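Local coordinates for protein aspartate aminotransferase (Thermotoga maritima, PDB 1O4S) that catalyses the pyridoxal-phosphate-dependent transfer of an amino group between L-aspartate and 2-oxoglutarate, giving oxaloacetate and L-glutamate, and works as a homodimer, at residues B[344-350]-B[381-385]. Numbering follows the deposited sequence.
Sequences LLEEKKV and RIEDF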
ATOM      1  N   LEU B 344     -34.633   8.652   3.752  1.00 33.78           N
ATOM      2  CA  LEU B 344     -34.941   7.246   3.564  1.00 33.53           C
ATOM      3  C   LEU B 344     -34.267   6.459   4.680  1.00 33.34           C
ATOM      4  O   LEU B 344     -34.861   5.546   5.248  1.00 33.58           O
ATOM      5  CB  LEU B 344     -34.464   6.769   2.189  1.00 33.31           C
ATOM      6  CG  LEU B 344     -34.719   5.302   1.835  1.00 33.08           C
ATOM      7  CD1 LEU B 344     -36.155   5.060   1.478  1.00 31.81           C
ATOM      8  CD2 LEU B 344     -33.842   4.901   0.690  1.00 33.01           C
ATOM      9  N   LEU B 345     -33.035   6.817   5.008  1.00 32.97           N
ATOM     10  CA  LEU B 345     -32.375   6.202   6.142  1.00 33.00           C
ATOM     11  C   LEU B 345     -33.108   6.450   7.453  1.00 33.04           C
ATOM     12  O   LEU B 345     -33.376   5.516   8.186  1.00 32.29           O
ATOM     13  CB  LEU B 345     -30.932   6.661   6.264  1.00 33.10           C
ATOM     14  CG  LEU B 345     -30.137   6.011   7.407  1.00 34.11           C
ATOM     15  CD1 LEU B 345     -30.054   4.465   7.268  1.00 34.40           C
ATOM     16  CD2 LEU B 345     -28.749   6.609   7.483  1.00 35.30           C
ATOM     17  N   GLU B 346     -33.446   7.703   7.754  1.00 34.08           N
ATOM     18  CA  GLU B 346     -34.012   8.018   9.059  1.00 34.44           C
ATOM     19  C   GLU B 346     -35.453   7.488   9.177  1.00 33.91           C
ATOM     20  O   GLU B 346     -35.843   7.055  10.245  1.00 33.72           O
ATOM     21  CB  GLU B 346     -33.877   9.520   9.389  1.00 34.93           C
ATOM     22  CG  GLU B 346     -34.984  10.436   8.849  1.00 38.98           C
ATOM     23  CD  GLU B 346     -34.631  11.957   8.761  1.00 43.37           C
ATOM     24  OE1 GLU B 346     -35.509  12.735   8.287  1.00 43.86           O
ATOM     25  OE2 GLU B 346     -33.495  12.386   9.135  1.00 46.06           O
ATOM     26  N   GLU B 347     -36.206   7.454   8.081  1.00 33.46           N
ATOM     27  CA  GLU B 347     -37.632   7.108   8.131  1.00 34.48           C
ATOM     28  C   GLU B 347     -37.880   5.604   7.869  1.00 33.80           C
ATOM     29  O   GLU B 347     -38.735   4.987   8.506  1.00 32.87           O
ATOM     30  CB  GLU B 347     -38.451   7.977   7.143  1.00 34.62           C
ATOM     31  CG  GLU B 347     -38.362   9.492   7.408  1.00 38.69           C
ATOM     32  CD  GLU B 347     -39.103  10.374   6.381  1.00 43.45           C
ATOM     33  OE1 GLU B 347     -40.003   9.859   5.667  1.00 44.99           O
ATOM     34  OE2 GLU B 347     -38.800  11.606   6.294  1.00 46.40           O
ATOM     35  N   LYS B 348     -37.142   5.049   6.906  1.00 33.19           N
ATOM     36  CA  LYS B 348     -37.340   3.676   6.434  1.00 33.33           C
ATOM     37  C   LYS B 348     -36.193   2.743   6.800  1.00 33.15           C
ATOM     38  O   LYS B 348     -36.317   1.541   6.615  1.00 33.23           O
ATOM     39  CB  LYS B 348     -37.536   3.632   4.902  1.00 33.27           C
ATOM     40  CG  LYS B 348     -38.831   4.272   4.367  1.00 33.15           C
ATOM     41  CD  LYS B 348     -40.094   3.750   5.048  1.00 32.44           C
ATOM     42  CE  LYS B 348     -41.314   4.409   4.478  1.00 33.13           C
ATOM     43  NZ  LYS B 348     -42.551   3.787   4.997  1.00 32.66           N
ATOM     44  N   LYS B 349     -35.105   3.298   7.342  1.00 32.47           N
ATOM     45  CA  LYS B 349     -33.912   2.540   7.721  1.00 32.45           C
ATOM     46  C   LYS B 349     -33.405   1.692   6.547  1.00 32.19           C
ATOM     47  O   LYS B 349     -33.014   0.513   6.717  1.00 32.46           O
ATOM     48  CB  LYS B 349     -34.128   1.704   8.991  1.00 32.37           C
ATOM     49  CG  LYS B 349     -35.176   2.242   9.978  1.00 34.00           C
ATOM     50  CD  LYS B 349     -34.695   3.396  10.813  1.00 34.06           C
ATOM     51  CE  LYS B 349     -35.731   3.770  11.872  1.00 34.55           C
ATOM     52  NZ  LYS B 349     -36.787   4.728  11.409  1.00 34.99           N
ATOM     53  N   VAL B 350     -33.409   2.317   5.364  1.00 31.28           N
ATOM     54  CA  VAL B 350     -32.695   1.820   4.191  1.00 30.93           C
ATOM     55  C   VAL B 350     -31.594   2.794   3.820  1.00 30.63           C
ATOM     56  O   VAL B 350     -31.829   4.003   3.671  1.00 29.87           O
ATOM     57  CB  VAL B 350     -33.622   1.623   2.963  1.00 31.11           C
ATOM     58  CG1 VAL B 350     -32.822   1.054   1.780  1.00 31.02           C
ATOM     59  CG2 VAL B 350     -34.801   0.738   3.325  1.00 30.66           C
ATOM     60  N   ARG B 381     -40.031  -0.851   1.237  1.00 33.98           N
ATOM     61  CA  ARG B 381     -39.933   0.380   2.031  1.00 34.61           C
ATOM     62  C   ARG B 381     -39.699   1.579   1.135  1.00 35.18           C
ATOM     63  O   ARG B 381     -40.270   2.643   1.355  1.00 34.08           O
ATOM     64  CB  ARG B 381     -38.791   0.297   3.034  1.00 34.86           C
ATOM     65  CG  ARG B 381     -38.946  -0.745   4.126  1.00 34.33           C
ATOM     66  CD  ARG B 381     -37.629  -0.961   4.813  1.00 36.66           C
ATOM     67  NE  ARG B 381     -37.671  -1.924   5.907  1.00 36.91           N
ATOM     68  CZ  ARG B 381     -36.740  -2.014   6.849  1.00 35.28           C
ATOM     69  NH1 ARG B 381     -35.712  -1.165   6.875  1.00 34.09           N
ATOM     70  NH2 ARG B 381     -36.849  -2.940   7.786  1.00 35.87           N
ATOM     71  N   ILE B 382     -38.857   1.383   0.121  1.00 36.35           N
ATOM     72  CA  ILE B 382     -38.584   2.406  -0.871  1.00 37.48           C
ATOM     73  C   ILE B 382     -39.852   2.806  -1.611  1.00 38.76           C
ATOM     74  O   ILE B 382     -40.033   3.974  -1.872  1.00 38.49           O
ATOM     75  CB  ILE B 382     -37.454   1.957  -1.837  1.00 37.52           C
ATOM     76  CG1 ILE B 382     -36.111   1.942  -1.096  1.00 36.53           C
ATOM     77  CG2 ILE B 382     -37.353   2.896  -3.077  1.00 38.18           C
ATOM     78  CD1 ILE B 382     -34.979   1.378  -1.901  1.00 36.86           C
ATOM     79  N   GLU B 383     -40.727   1.839  -1.906  1.00 40.91           N
ATOM     80  CA  GLU B 383     -41.970   2.061  -2.665  1.00 42.46           C
ATOM     81  C   GLU B 383     -42.969   2.872  -1.832  1.00 44.35           C
ATOM     82  O   GLU B 383     -43.626   3.801  -2.330  1.00 43.30           O
ATOM     83  CB  GLU B 383     -42.574   0.716  -3.116  1.00 42.51           C
ATOM     84  CG  GLU B 383     -43.830   0.809  -3.987  1.00 42.97           C
ATOM     85  CD  GLU B 383     -44.340  -0.543  -4.517  1.00 44.74           C
ATOM     86  OE1 GLU B 383     -43.722  -1.602  -4.271  1.00 44.85           O
ATOM     87  OE2 GLU B 383     -45.384  -0.553  -5.207  1.00 46.15           O
ATOM     88  N   ASP B 384     -43.054   2.520  -0.553  1.00 47.02           N
ATOM     89  CA  ASP B 384     -43.816   3.289   0.430  1.00 49.31           C
ATOM     90  C   ASP B 384     -43.323   4.737   0.582  1.00 50.96           C
ATOM     91  O   ASP B 384     -44.122   5.679   0.743  1.00 52.04           O
ATOM     92  CB  ASP B 384     -43.764   2.586   1.788  1.00 49.49           C
ATOM     93  CG  ASP B 384     -44.723   1.392   1.873  1.00 51.67           C
ATOM     94  OD1 ASP B 384     -45.389   1.054   0.851  1.00 53.82           O
ATOM     95  OD2 ASP B 384     -44.882   0.740   2.935  1.00 54.98           O
ATOM     96  N   PHE B 385     -42.007   4.903   0.543  1.00 52.43           N
ATOM     97  CA  PHE B 385     -41.371   6.190   0.722  1.00 53.40           C
ATOM     98  C   PHE B 385     -41.633   7.062  -0.518  1.00 55.46           C
ATOM     99  O   PHE B 385     -41.912   8.271  -0.401  1.00 55.79           O
ATOM    100  CB  PHE B 385     -39.875   5.963   0.952  1.00 53.53           C
ATOM    101  CG  PHE B 385     -39.074   7.213   1.092  1.00 51.31           C
ATOM    102  CD1 PHE B 385     -39.011   7.872   2.305  1.00 49.24           C
ATOM    103  CD2 PHE B 385     -38.358   7.708   0.017  1.00 49.63           C
ATOM    104  CE1 PHE B 385     -38.247   9.016   2.449  1.00 48.52           C
ATOM    105  CE2 PHE B 385     -37.602   8.852   0.151  1.00 49.55           C
ATOM    106  CZ  PHE B 385     -37.549   9.511   1.375  1.00 48.38           C
TER
HETATM  107  O   HOH W   1     -42.605   0.989   4.617  1.00 46.95           O
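Two helices of one domain can be joined by polar links at the rim and apolar packing inside, as here in the small domain of a PLP-dependent aminotransferase of the aspartate aminotransferase fold. One link runs through water: K348 NZ donates to a water 2.8 Å away, which in turn donates to D384 OD2, also at 2.8 Å, bridging charges whose direct NZ–OD2 separation of 4.4 Å is too long for a salt bridge. R381 supplies another. Its NH2 forms a salt bridge with E377, one turn earlier in helix 372-386, and NH1 bonds to D42 O; R381 NH1 also gives a weak hydrogen bond to K348 O (2.8 Å), the final carbonyl of helix 337-348. At K349 the chain leaves the helix with positive phi and turns into strand 350-354, and V350 CG2 rests 3.6 Å from R381 CD. The axes of segments 344-348 and 381-385 cross at 102°, 10.8 Å apart at closest approach. L344 packs between I382 and F385, its CD1 4.0 Å from I382 CG1, while K348 CG lies 4.0 Å from F385 CB. The F385 ring, met edge-to-face by F340, receives a CH-pi contact over one face: L344 CD1 sits 4.0 Å from the F385 centroid and 3.6 Å from F385 CG.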